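Local coordinates for 2-amino-4-hydroxy-6-hydroxymethyldihydropteridine pyrophosphokinase (Haemophilus influenzae, PDB 1CBK), which probably catalyses the transfer of pyrophosphate from ATP to 6-hydroxymethyl-7,8-dihydropterin, a step in folate biosynthesis, at residues E17-A22 and V55-K60; K24-L29 and Q75-E80; S10-P15 and G82-R87. All coordinates share one frame; numbering follows the deposited sequence.

Overall arrangement
The three contacts follow helix 15-27 from the loop before it to its far end. Contact 3 touches the loop that leads into the helix, contact 1 seats the helix on the central strand 54-63, and contact 2 packs its C-terminal end against helix 67-80. The centres of contacts 1 and 2 lie about 11 Å apart, those of contacts 1 and 3 about 13 Å. The backbone joins V55 N to S10 O at 2.8 Å between contacts 1 and 3, while E78 O and R83 N, 2.9 Å apart, tie contact 2 to contact 3. The bound pterin meets contact 1 directly through N56; the side chains of L86 and I26 stand about 11 and 14 Å from it.

Contact 1 of 3, residues E17-A22 and V55-K60; sequences EQLHAA and VNAVAK. With ROI (7,8-dihydro-7,7-dimethyl-6-hydroxypterin), chain D.
With chi1 at 179°, V55 sets CG1 anti to its own backbone N, and there it meets CD2 of L19, the two side chains approaching at a slant. N56, next along the strand, places CG anti to its carbonyl carbon and carries its amide off the other face. L19 is the sole helix residue of E17-A22 to reach the strand. Its CD2 lies 3.8 Å from V55 CG1, 3.7 Å from V55 O and 4.2 Å from A57 CB, so a single methyl spans two alternate residues of the helix-facing side. F40 and S10 add further cover to L19. The axes of the segments 17-22 and 55-60 approach to 9.3 Å and run roughly parallel, an alpha/beta layer packing. On the opposite face the N56 carboxamide reads the pterin through a pair of hydrogen bonds: ROI N3 donates to OD1 (3.0 Å, 173°), and ND2 donates to ROI O4 (2.8 Å, 171°). L8 O, which can only accept, calls for the NH2 at ND2 and so agrees with the pterin N3-H in orienting the amide; S43 OG is a second partner of OD1. The chemistry is therefore two-sided: an apolar helix contact on one face of the sheet and, on the other, a nearly straight donor-acceptor pair matched to the pterin's amide edge.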
ATOM      1  N   GLU A  17      12.688  18.093  13.109  1.00 10.13           N
ATOM      2  CA  GLU A  17      12.153  18.673  14.332  1.00  7.72           C
ATOM      3  C   GLU A  17      10.761  18.099  14.650  1.00  6.28           C
ATOM      4  O   GLU A  17      10.436  17.836  15.818  1.00  5.81           O
ATOM      5  CB  GLU A  17      12.105  20.198  14.202  1.00  9.82           C
ATOM      6  CG  GLU A  17      11.648  20.934  15.455  1.00 15.81           C
ATOM      7  CD  GLU A  17      11.658  22.452  15.274  1.00 22.80           C
ATOM      8  OE1 GLU A  17      10.677  22.991  14.748  1.00 22.99           O
ATOM      9  OE2 GLU A  17      12.652  23.113  15.617  1.00 22.25           O
ATOM     10  N   GLN A  18       9.923  17.935  13.631  1.00  3.91           N
ATOM     11  CA  GLN A  18       8.600  17.341  13.817  1.00  5.84           C
ATOM     12  C   GLN A  18       8.715  15.921  14.436  1.00  5.42           C
ATOM     13  O   GLN A  18       7.957  15.554  15.334  1.00  6.67           O
ATOM     14  CB  GLN A  18       7.866  17.240  12.471  1.00  6.97           C
ATOM     15  CG  GLN A  18       7.604  18.578  11.801  1.00  6.43           C
ATOM     16  CD  GLN A  18       6.405  19.313  12.369  1.00 10.89           C
ATOM     17  OE1 GLN A  18       5.607  18.755  13.122  1.00  9.94           O
ATOM     18  NE2 GLN A  18       6.252  20.584  11.974  1.00  8.87           N
ATOM     19  N   LEU A  19       9.654  15.128  13.937  1.00  6.65           N
ATOM     20  CA  LEU A  19       9.880  13.768  14.447  1.00  7.47           C
ATOM     21  C   LEU A  19      10.403  13.802  15.882  1.00  8.36           C
ATOM     22  O   LEU A  19       9.925  13.042  16.722  1.00  9.32           O
ATOM     23  CB  LEU A  19      10.823  12.975  13.529  1.00  3.78           C
ATOM     24  CG  LEU A  19      10.137  12.042  12.514  1.00  7.29           C
ATOM     25  CD1 LEU A  19       9.008  12.704  11.766  1.00  3.12           C
ATOM     26  CD2 LEU A  19      11.153  11.476  11.568  1.00  3.23           C
ATOM     27  N   HIS A  20      11.348  14.697  16.179  1.00  8.67           N
ATOM     28  CA  HIS A  20      11.865  14.797  17.558  1.00  9.28           C
ATOM     29  C   HIS A  20      10.742  15.217  18.509  1.00  8.83           C
ATOM     30  O   HIS A  20      10.582  14.648  19.592  1.00  9.21           O
ATOM     31  CB  HIS A  20      13.030  15.785  17.673  1.00  8.78           C
ATOM     32  CG  HIS A  20      14.323  15.267  17.121  1.00 10.47           C
ATOM     33  ND1 HIS A  20      14.800  14.010  17.405  1.00 16.48           N
ATOM     34  CD2 HIS A  20      15.256  15.858  16.338  1.00 13.53           C
ATOM     35  CE1 HIS A  20      15.980  13.843  16.823  1.00 17.60           C
ATOM     36  NE2 HIS A  20      16.276  14.952  16.169  1.00 14.08           N
ATOM     37  N   ALA A  21       9.921  16.170  18.087  1.00  8.85           N
ATOM     38  CA  ALA A  21       8.829  16.598  18.950  1.00  9.77           C
ATOM     39  C   ALA A  21       7.831  15.466  19.167  1.00 10.80           C
ATOM     40  O   ALA A  21       7.330  15.293  20.279  1.00  9.96           O
ATOM     41  CB  ALA A  21       8.122  17.828  18.370  1.00  6.11           C
ATOM     42  N   ALA A  22       7.531  14.699  18.115  1.00 10.61           N
ATOM     43  CA  ALA A  22       6.570  13.599  18.239  1.00  9.43           C
ATOM     44  C   ALA A  22       7.095  12.468  19.147  1.00  8.40           C
ATOM     45  O   ALA A  22       6.344  11.887  19.928  1.00  7.09           O
ATOM     46  CB  ALA A  22       6.188  13.070  16.864  1.00  6.71           C
ATOM     47  N   VAL A  55      11.226  12.518   5.901  1.00  7.45           N
ATOM     48  CA  VAL A  55      12.149  12.043   6.943  1.00  7.05           C
ATOM     49  C   VAL A  55      11.261  11.002   7.677  1.00  6.98           C
ATOM     50  O   VAL A  55      10.111  11.307   8.053  1.00  7.00           O
ATOM     51  CB  VAL A  55      12.681  13.149   7.885  1.00  5.66           C
ATOM     52  CG1 VAL A  55      13.619  12.532   8.943  1.00  3.57           C
ATOM     53  CG2 VAL A  55      13.476  14.174   7.083  1.00  5.47           C
ATOM     54  N   ASN A  56      11.764   9.767   7.758  1.00  5.11           N
ATOM     55  CA  ASN A  56      11.046   8.645   8.343  1.00  6.73           C
ATOM     56  C   ASN A  56      11.778   7.922   9.461  1.00  6.70           C
ATOM     57  O   ASN A  56      12.997   7.888   9.492  1.00  7.28           O
ATOM     58  CB  ASN A  56      10.734   7.600   7.254  1.00  4.58           C
ATOM     59  CG  ASN A  56       9.629   8.043   6.313  1.00  4.64           C
ATOM     60  OD1 ASN A  56       9.886   8.405   5.171  1.00  7.07           O
ATOM     61  ND2 ASN A  56       8.396   7.971   6.774  1.00  9.97           N
ATOM     62  N   ALA A  57      11.011   7.320  10.365  1.00  6.37           N
ATOM     63  CA  ALA A  57      11.579   6.562  11.466  1.00  6.11           C
ATOM     64  C   ALA A  57      10.497   5.632  11.983  1.00  5.60           C
ATOM     65  O   ALA A  57       9.330   5.716  11.572  1.00  4.27           O
ATOM     66  CB  ALA A  57      12.080   7.492  12.601  1.00  5.96           C
ATOM     67  N   VAL A  58      10.915   4.710  12.845  1.00  5.26           N
ATOM     68  CA  VAL A  58      10.017   3.739  13.483  1.00  5.68           C
ATOM     69  C   VAL A  58      10.464   3.708  14.937  1.00  4.17           C
ATOM     70  O   VAL A  58      11.667   3.624  15.217  1.00  3.56           O
ATOM     71  CB  VAL A  58      10.135   2.280  12.870  1.00  4.97           C
ATOM     72  CG1 VAL A  58       9.236   1.297  13.655  1.00  3.42           C
ATOM     73  CG2 VAL A  58       9.688   2.262  11.391  1.00  2.70           C
ATOM     74  N   ALA A  59       9.499   3.810  15.844  1.00  4.93           N
ATOM     75  CA  ALA A  59       9.762   3.778  17.281  1.00  7.77           C
ATOM     76  C   ALA A  59       9.159   2.519  17.913  1.00  7.07           C
ATOM     77  O   ALA A  59       8.097   2.039  17.488  1.00  8.57           O
ATOM     78  CB  ALA A  59       9.172   5.036  17.947  1.00  6.94           C
ATOM     79  N   LYS A  60       9.839   1.989  18.920  1.00  5.61           N
ATOM     80  CA  LYS A  60       9.371   0.803  19.625  1.00  6.54           C
ATOM     81  C   LYS A  60       8.940   1.235  21.006  1.00  6.68           C
ATOM     82  O   LYS A  60       9.702   1.924  21.708  1.00  7.58           O
ATOM     83  CB  LYS A  60      10.510  -0.214  19.744  1.00  8.14           C
ATOM     84  CG  LYS A  60      10.178  -1.487  20.539  1.00 11.22           C
ATOM     85  CD  LYS A  60      11.436  -2.379  20.684  1.00  6.94           C
ATOM     86  CE  LYS A  60      11.150  -3.603  21.519  1.00  8.74           C
ATOM     87  NZ  LYS A  60      12.329  -4.528  21.580  1.00 10.15           N
TER
HETATM   88  N1  ROI D 601       6.542   9.098   1.212  1.00  4.07           N
HETATM   89  C2  ROI D 601       7.629   8.880   2.029  1.00  3.61           C
HETATM   90  N2  ROI D 601       8.845   8.734   1.437  1.00  3.50           N
HETATM   91  N3  ROI D 601       7.536   8.808   3.379  1.00  5.78           N
HETATM   92  C4  ROI D 601       6.353   8.931   4.020  1.00  2.56           C
HETATM   93  O4  ROI D 601       6.260   8.908   5.258  1.00  9.20           O
HETATM   94  C4A ROI D 601       5.168   9.109   3.233  1.00  3.34           C
HETATM   95  N5  ROI D 601       4.006   9.210   3.809  1.00  6.10           N
HETATM   96  C6  ROI D 601       2.823   9.388   3.121  1.00 10.62           C
HETATM   97  C7  ROI D 601       2.840   9.292   1.572  1.00 11.39           C
HETATM   98  C16 ROI D 601       2.369   7.863   1.095  1.00  7.11           C
HETATM   99  C15 ROI D 601       1.999  10.412   0.945  1.00  9.55           C
HETATM  100  N8  ROI D 601       4.219   9.403   1.006  1.00  8.75           N
HETATM  101  C8A ROI D 601       5.351   9.197   1.775  1.00  6.18           C
HETATM  102  O9  ROI D 601       1.796   9.604   3.842  1.00 13.26           O

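Contact 2 of 3, residues K24-L29 and Q75-E80; sequences KAISQL and QRIENE
I77 carries this contact between the C-terminal ends of helices 15-27 and 67-80, touching A25, I26 and L29. The methyl CB of A25 meets three carbons of the isoleucine, with CD1 closest at 3.7 Å and CG1 and CG2 each at 3.8 Å. I77 holds CG1 anti to its carbonyl carbon (chi1 -73°), and an extended chi2 of 166° then carries CD1 across the gap. There CD1 comes within 4.0 Å of I26 CG1, the two side chains crossing near a right angle, and meets CD2 of L29 tip to tip at 4.1 Å. The small A25 is consistent with the close backbones, CA of A25 and CA of I77 being 6.7 Å apart. Further out, L96 of strand 95-101 packs on I77, while L74 and E73 of helix 67-80 touch I26 and L29. In the last turn of helix 15-27, S27 OG donates to K24 O at 2.6 Å, and L29 N bonds I26 O as the chain leaves the helix. On the outer surface R76 NE forms a salt bridge with E80 OE2 (3.4 Å), and NH1 of R76 forms a second one, with E73 OE1. Cohesion between the two segments is thus purely apolar, while charged pairs run along one helix rather than across.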
ATOM      1  N   LYS A  24       9.295  12.820  21.601  1.00  9.47           N
ATOM      2  CA  LYS A  24       9.271  13.331  22.961  1.00  9.68           C
ATOM      3  C   LYS A  24       7.848  13.159  23.505  1.00  8.99           C
ATOM      4  O   LYS A  24       7.661  12.634  24.606  1.00  8.16           O
ATOM      5  CB  LYS A  24       9.683  14.807  22.969  1.00 11.16           C
ATOM      6  CG  LYS A  24       9.534  15.546  24.323  1.00 19.29           C
ATOM      7  CD  LYS A  24      10.026  16.993  24.161  1.00 23.42           C
ATOM      8  CE  LYS A  24       9.915  17.803  25.439  1.00 33.71           C
ATOM      9  NZ  LYS A  24      10.768  19.053  25.386  1.00 32.99           N
ATOM     10  N   ALA A  25       6.841  13.583  22.746  1.00  7.92           N
ATOM     11  CA  ALA A  25       5.463  13.438  23.189  1.00  8.21           C
ATOM     12  C   ALA A  25       5.081  11.957  23.451  1.00 11.31           C
ATOM     13  O   ALA A  25       4.433  11.658  24.457  1.00  9.08           O
ATOM     14  CB  ALA A  25       4.502  14.071  22.189  1.00  6.30           C
ATOM     15  N   ILE A  26       5.466  11.052  22.543  1.00 11.25           N
ATOM     16  CA  ILE A  26       5.186   9.617  22.702  1.00 10.58           C
ATOM     17  C   ILE A  26       5.873   9.092  23.986  1.00 11.17           C
ATOM     18  O   ILE A  26       5.256   8.359  24.778  1.00 11.48           O
ATOM     19  CB  ILE A  26       5.673   8.797  21.469  1.00 11.89           C
ATOM     20  CG1 ILE A  26       4.782   9.061  20.244  1.00 11.80           C
ATOM     21  CG2 ILE A  26       5.672   7.320  21.785  1.00  6.87           C
ATOM     22  CD1 ILE A  26       5.398   8.597  18.897  1.00  8.17           C
ATOM     23  N   SER A  27       7.114   9.516  24.221  1.00  9.53           N
ATOM     24  CA  SER A  27       7.847   9.083  25.404  1.00 10.45           C
ATOM     25  C   SER A  27       7.173   9.530  26.728  1.00 12.73           C
ATOM     26  O   SER A  27       7.365   8.886  27.767  1.00 11.50           O
ATOM     27  CB  SER A  27       9.292   9.595  25.358  1.00  7.21           C
ATOM     28  OG  SER A  27       9.337  10.972  25.660  1.00 11.60           O
ATOM     29  N   GLN A  28       6.380  10.605  26.677  1.00 13.12           N
ATOM     30  CA  GLN A  28       5.696  11.163  27.853  1.00 12.72           C
ATOM     31  C   GLN A  28       4.272  10.617  28.108  1.00 11.18           C
ATOM     32  O   GLN A  28       3.617  11.027  29.052  1.00 12.09           O
ATOM     33  CB  GLN A  28       5.654  12.698  27.753  1.00 10.32           C
ATOM     34  CG  GLN A  28       7.038  13.344  27.791  1.00 15.09           C
ATOM     35  CD  GLN A  28       6.995  14.858  27.629  1.00 23.77           C
ATOM     36  OE1 GLN A  28       6.089  15.403  26.998  1.00 27.66           O
ATOM     37  NE2 GLN A  28       8.004  15.541  28.152  1.00 20.49           N
ATOM     38  N   LEU A  29       3.791   9.731  27.247  1.00 10.51           N
ATOM     39  CA  LEU A  29       2.461   9.152  27.410  1.00 11.38           C
ATOM     40  C   LEU A  29       2.358   8.302  28.684  1.00 11.15           C
ATOM     41  O   LEU A  29       3.273   7.567  29.034  1.00 10.44           O
ATOM     42  CB  LEU A  29       2.108   8.281  26.183  1.00 13.04           C
ATOM     43  CG  LEU A  29       1.840   8.991  24.860  1.00 10.39           C
ATOM     44  CD1 LEU A  29       1.574   7.957  23.775  1.00  9.21           C
ATOM     45  CD2 LEU A  29       0.674   9.955  25.016  1.00  8.50           C
ATOM     46  N   GLN A  75      -3.307  10.600  17.896  1.00 11.15           N
ATOM     47  CA  GLN A  75      -4.063  11.623  17.180  1.00 11.15           C
ATOM     48  C   GLN A  75      -4.013  12.945  17.961  1.00 11.92           C
ATOM     49  O   GLN A  75      -3.950  14.021  17.365  1.00 10.23           O
ATOM     50  CB  GLN A  75      -5.505  11.167  16.922  1.00  9.90           C
ATOM     51  CG  GLN A  75      -5.572   9.947  15.999  1.00 13.03           C
ATOM     52  CD  GLN A  75      -6.985   9.498  15.674  1.00 13.56           C
ATOM     53  OE1 GLN A  75      -7.283   9.142  14.539  1.00 20.02           O
ATOM     54  NE2 GLN A  75      -7.852   9.502  16.659  1.00 10.83           N
ATOM     55  N   ARG A  76      -4.020  12.845  19.289  1.00 12.65           N
ATOM     56  CA  ARG A  76      -3.931  14.029  20.155  1.00 15.08           C
ATOM     57  C   ARG A  76      -2.573  14.694  19.951  1.00 14.89           C
ATOM     58  O   ARG A  76      -2.493  15.920  19.842  1.00 13.31           O
ATOM     59  CB  ARG A  76      -4.104  13.629  21.608  1.00 16.96           C
ATOM     60  CG  ARG A  76      -4.040  14.767  22.606  1.00 29.26           C
ATOM     61  CD  ARG A  76      -4.374  14.245  23.988  1.00 37.84           C
ATOM     62  NE  ARG A  76      -3.930  15.141  25.048  1.00 57.80           N
ATOM     63  CZ  ARG A  76      -2.962  14.854  25.921  1.00 67.03           C
ATOM     64  NH1 ARG A  76      -2.328  13.690  25.858  1.00 68.76           N
ATOM     65  NH2 ARG A  76      -2.627  15.734  26.863  1.00 69.08           N
ATOM     66  N   ILE A  77      -1.515  13.882  19.861  1.00 13.99           N
ATOM     67  CA  ILE A  77      -0.181  14.405  19.642  1.00 12.47           C
ATOM     68  C   ILE A  77      -0.119  15.109  18.284  1.00 14.64           C
ATOM     69  O   ILE A  77       0.455  16.190  18.181  1.00 14.99           O
ATOM     70  CB  ILE A  77       0.895  13.294  19.747  1.00 15.93           C
ATOM     71  CG1 ILE A  77       1.072  12.884  21.210  1.00 12.86           C
ATOM     72  CG2 ILE A  77       2.239  13.763  19.126  1.00 13.59           C
ATOM     73  CD1 ILE A  77       1.849  11.578  21.406  1.00 10.81           C
ATOM     74  N   GLU A  78      -0.682  14.502  17.239  1.00 12.30           N
ATOM     75  CA  GLU A  78      -0.689  15.125  15.907  1.00 12.79           C
ATOM     76  C   GLU A  78      -1.452  16.470  15.956  1.00 12.73           C
ATOM     77  O   GLU A  78      -1.002  17.477  15.400  1.00 11.98           O
ATOM     78  CB  GLU A  78      -1.362  14.202  14.875  1.00 11.53           C
ATOM     79  CG  GLU A  78      -0.612  12.917  14.552  1.00 12.76           C
ATOM     80  CD  GLU A  78      -1.358  12.047  13.546  1.00  9.48           C
ATOM     81  OE1 GLU A  78      -2.592  11.948  13.615  1.00 11.54           O
ATOM     82  OE2 GLU A  78      -0.701  11.452  12.684  1.00 11.51           O
ATOM     83  N   ASN A  79      -2.581  16.488  16.666  1.00 13.31           N
ATOM     84  CA  ASN A  79      -3.395  17.699  16.784  1.00 15.65           C
ATOM     85  C   ASN A  79      -2.687  18.827  17.540  1.00 16.28           C
ATOM     86  O   ASN A  79      -2.628  19.969  17.077  1.00 16.89           O
ATOM     87  CB  ASN A  79      -4.736  17.378  17.433  1.00 14.84           C
ATOM     88  CG  ASN A  79      -5.678  16.637  16.490  1.00 23.16           C
ATOM     89  OD1 ASN A  79      -5.709  16.918  15.290  1.00 31.72           O
ATOM     90  ND2 ASN A  79      -6.460  15.699  17.031  1.00 23.45           N
ATOM     91  N   GLU A  80      -2.094  18.489  18.678  1.00 16.78           N
ATOM     92  CA  GLU A  80      -1.393  19.473  19.498  1.00 17.11           C
ATOM     93  C   GLU A  80      -0.078  19.919  18.847  1.00 16.96           C
ATOM     94  O   GLU A  80       0.473  20.973  19.191  1.00 17.11           O
ATOM     95  CB  GLU A  80      -1.193  18.921  20.918  1.00 17.33           C
ATOM     96  CG  GLU A  80      -2.528  18.553  21.608  1.00 15.79           C
ATOM     97  CD  GLU A  80      -2.393  18.245  23.095  1.00 19.54           C
ATOM     98  OE1 GLU A  80      -1.271  17.985  23.556  1.00 16.11           O
ATOM     99  OE2 GLU A  80      -3.421  18.256  23.808  1.00 21.64           O
TER

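Contact 3 of 3, residues S10-P15 and G82-R87; sequences SNLNTP and GRVRLR
L12 lays its CD1 methyl against the branch of L86, at 3.9 Å from both CG and CD1, the two side chains crossing at about a right angle. In L86 a chi1 of -54° sets CG anti to the carbonyl carbon, and from there CG and CD1 both reach the L12 methyl. V84 borders the pair more loosely, its CG1 lying 4.5 Å from L12 CD1. The chain is extended at V84 and R85, so V84 and L86 start toward L12 and R85 starts away. R85 NH1 forms a salt bridge with a sulfate ion, probably from the crystallisation liquor. The segments lie mainly in loops near the pterin site of the HPPK fold, L86 being about 11 Å from the ligand: S10-P15 joins strand 2-10 to helix 15-27, and G82-R87 leaves helix 67-80 on the way to strand 95-101. G82, with positive phi, is the C-prime residue of the Schellman motif that ends that helix. Polar bonds beyond the segments hold each loop. N11 OD1 accepts from R92 N and its ND2 donates to P52 O, while R83 pairs with D95 and R87 with E91 and D50; R92 and D95 belong to the pterin pocket. L86, exposed at the surface, also packs on E91.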
ATOM      1  N   SER A  10       7.391  12.731   7.907  1.00  8.10           N
ATOM      2  CA  SER A  10       7.113  14.170   7.754  1.00  7.35           C
ATOM      3  C   SER A  10       7.911  14.722   6.609  1.00  4.44           C
ATOM      4  O   SER A  10       9.027  14.261   6.363  1.00  4.14           O
ATOM      5  CB  SER A  10       7.519  14.949   9.025  1.00  8.02           C
ATOM      6  OG  SER A  10       7.529  16.370   8.821  1.00  5.46           O
ATOM      7  N   ASN A  11       7.347  15.670   5.877  1.00  4.64           N
ATOM      8  CA  ASN A  11       8.110  16.321   4.812  1.00  8.48           C
ATOM      9  C   ASN A  11       7.800  17.830   4.764  1.00  9.62           C
ATOM     10  O   ASN A  11       8.101  18.497   3.774  1.00  8.87           O
ATOM     11  CB  ASN A  11       7.904  15.675   3.419  1.00  6.16           C
ATOM     12  CG  ASN A  11       6.580  16.036   2.768  1.00  6.36           C
ATOM     13  OD1 ASN A  11       5.578  16.312   3.433  1.00  7.90           O
ATOM     14  ND2 ASN A  11       6.551  15.960   1.450  1.00  5.87           N
ATOM     15  N   LEU A  12       7.282  18.378   5.864  1.00 10.11           N
ATOM     16  CA  LEU A  12       6.895  19.781   5.888  1.00 10.66           C
ATOM     17  C   LEU A  12       7.222  20.455   7.224  1.00 11.08           C
ATOM     18  O   LEU A  12       7.129  19.836   8.289  1.00  8.27           O
ATOM     19  CB  LEU A  12       5.377  19.880   5.622  1.00 10.76           C
ATOM     20  CG  LEU A  12       4.694  20.739   4.549  1.00 16.92           C
ATOM     21  CD1 LEU A  12       3.315  21.128   5.046  1.00 10.07           C
ATOM     22  CD2 LEU A  12       5.473  21.993   4.194  1.00 14.30           C
ATOM     23  N   ASN A  13       7.656  21.710   7.154  1.00 10.55           N
ATOM     24  CA  ASN A  13       7.985  22.504   8.335  1.00  9.63           C
ATOM     25  C   ASN A  13       9.012  21.863   9.270  1.00  8.77           C
ATOM     26  O   ASN A  13       8.738  21.634  10.458  1.00 10.78           O
ATOM     27  CB  ASN A  13       6.708  22.860   9.121  1.00 11.45           C
ATOM     28  CG  ASN A  13       5.754  23.767   8.337  1.00 18.70           C
ATOM     29  OD1 ASN A  13       6.119  24.343   7.308  1.00 25.78           O
ATOM     30  ND2 ASN A  13       4.530  23.913   8.840  1.00 18.94           N
ATOM     31  N   THR A  14      10.202  21.642   8.732  1.00  5.84           N
ATOM     32  CA  THR A  14      11.328  21.059   9.445  1.00  7.28           C
ATOM     33  C   THR A  14      11.016  19.639   9.958  1.00  8.23           C
ATOM     34  O   THR A  14      10.844  19.416  11.156  1.00  9.08           O
ATOM     35  CB  THR A  14      11.818  22.009  10.585  1.00  7.46           C
ATOM     36  OG1 THR A  14      11.870  23.350  10.083  1.00  8.78           O
ATOM     37  CG2 THR A  14      13.209  21.623  11.046  1.00  5.63           C
ATOM     38  N   PRO A  15      10.987  18.655   9.038  1.00  7.85           N
ATOM     39  CA  PRO A  15      10.703  17.239   9.304  1.00  7.93           C
ATOM     40  C   PRO A  15      11.452  16.622  10.482  1.00  6.93           C
ATOM     41  O   PRO A  15      10.839  15.977  11.321  1.00  9.10           O
ATOM     42  CB  PRO A  15      11.068  16.555   7.984  1.00  8.91           C
ATOM     43  CG  PRO A  15      10.740  17.584   6.962  1.00  7.84           C
ATOM     44  CD  PRO A  15      11.230  18.872   7.593  1.00  9.03           C
ATOM     45  N   GLY A  82      -0.056  20.587  15.766  1.00 11.80           N
ATOM     46  CA  GLY A  82      -0.551  21.326  14.609  1.00 12.12           C
ATOM     47  C   GLY A  82      -0.421  20.635  13.256  1.00 13.31           C
ATOM     48  O   GLY A  82      -0.081  21.286  12.269  1.00 13.74           O
ATOM     49  N   ARG A  83      -0.746  19.343  13.179  1.00 14.35           N
ATOM     50  CA  ARG A  83      -0.637  18.598  11.909  1.00 14.06           C
ATOM     51  C   ARG A  83      -1.391  19.222  10.741  1.00 13.38           C
ATOM     52  O   ARG A  83      -2.591  19.432  10.803  1.00 15.51           O
ATOM     53  CB  ARG A  83      -1.073  17.127  12.069  1.00 15.63           C
ATOM     54  CG  ARG A  83      -1.105  16.345  10.750  1.00  7.63           C
ATOM     55  CD  ARG A  83      -1.533  14.878  10.942  1.00 14.77           C
ATOM     56  NE  ARG A  83      -1.446  14.110   9.691  1.00 15.22           N
ATOM     57  CZ  ARG A  83      -2.408  14.066   8.768  1.00 18.55           C
ATOM     58  NH1 ARG A  83      -3.552  14.719   8.952  1.00 15.27           N
ATOM     59  NH2 ARG A  83      -2.238  13.360   7.663  1.00 16.79           N
ATOM     60  N   VAL A  84      -0.675  19.441   9.651  1.00 14.25           N
ATOM     61  CA  VAL A  84      -1.221  20.014   8.434  1.00 15.82           C
ATOM     62  C   VAL A  84      -0.882  19.085   7.244  1.00 15.15           C
ATOM     63  O   VAL A  84       0.265  18.628   7.121  1.00 14.51           O
ATOM     64  CB  VAL A  84      -0.576  21.416   8.165  1.00 13.41           C
ATOM     65  CG1 VAL A  84      -0.757  21.838   6.715  1.00 12.28           C
ATOM     66  CG2 VAL A  84      -1.159  22.449   9.105  1.00 17.99           C
ATOM     67  N   ARG A  85      -1.864  18.837   6.373  1.00 14.84           N
ATOM     68  CA  ARG A  85      -1.672  18.023   5.169  1.00 16.08           C
ATOM     69  C   ARG A  85      -2.155  18.897   4.017  1.00 14.94           C
ATOM     70  O   ARG A  85      -3.326  19.290   4.004  1.00 15.80           O
ATOM     71  CB  ARG A  85      -2.536  16.759   5.215  1.00 16.63           C
ATOM     72  CG  ARG A  85      -2.163  15.702   4.166  1.00 16.92           C
ATOM     73  CD  ARG A  85      -3.262  14.675   4.008  1.00 19.54           C
ATOM     74  NE  ARG A  85      -4.250  15.128   3.031  1.00 33.28           N
ATOM     75  CZ  ARG A  85      -5.530  14.771   3.030  1.00 36.31           C
ATOM     76  NH1 ARG A  85      -5.997  13.980   3.982  1.00 39.60           N
ATOM     77  NH2 ARG A  85      -6.353  15.228   2.093  1.00 36.87           N
ATOM     78  N   LEU A  86      -1.296  19.152   3.034  1.00 14.66           N
ATOM     79  CA  LEU A  86      -1.647  20.021   1.904  1.00 15.52           C
ATOM     80  C   LEU A  86      -2.478  19.427   0.756  1.00 17.38           C
ATOM     81  O   LEU A  86      -3.095  20.169  -0.009  1.00 19.36           O
ATOM     82  CB  LEU A  86      -0.388  20.674   1.340  1.00 13.23           C
ATOM     83  CG  LEU A  86       0.487  21.436   2.337  1.00 12.03           C
ATOM     84  CD1 LEU A  86       1.643  22.080   1.601  1.00  8.25           C
ATOM     85  CD2 LEU A  86      -0.328  22.490   3.094  1.00 10.89           C
ATOM     86  N   ARG A  87      -2.472  18.102   0.622  1.00 18.27           N
ATOM     87  CA  ARG A  87      -3.212  17.396  -0.452  1.00 16.27           C
ATOM     88  C   ARG A  87      -3.078  15.900  -0.209  1.00 13.45           C
ATOM     89  O   ARG A  87      -2.163  15.480   0.491  1.00 14.09           O
ATOM     90  CB  ARG A  87      -2.603  17.734  -1.832  1.00 11.07           C
ATOM     91  CG  ARG A  87      -1.079  17.684  -1.843  1.00 12.93           C
ATOM     92  CD  ARG A  87      -0.538  17.669  -3.252  1.00 15.33           C
ATOM     93  NE  ARG A  87       0.893  17.956  -3.280  1.00 12.08           N
ATOM     94  CZ  ARG A  87       1.663  17.808  -4.349  1.00 15.48           C
ATOM     95  NH1 ARG A  87       1.127  17.433  -5.509  1.00 10.25           N
ATOM     96  NH2 ARG A  87       2.963  18.061  -4.260  1.00 12.91           N
TER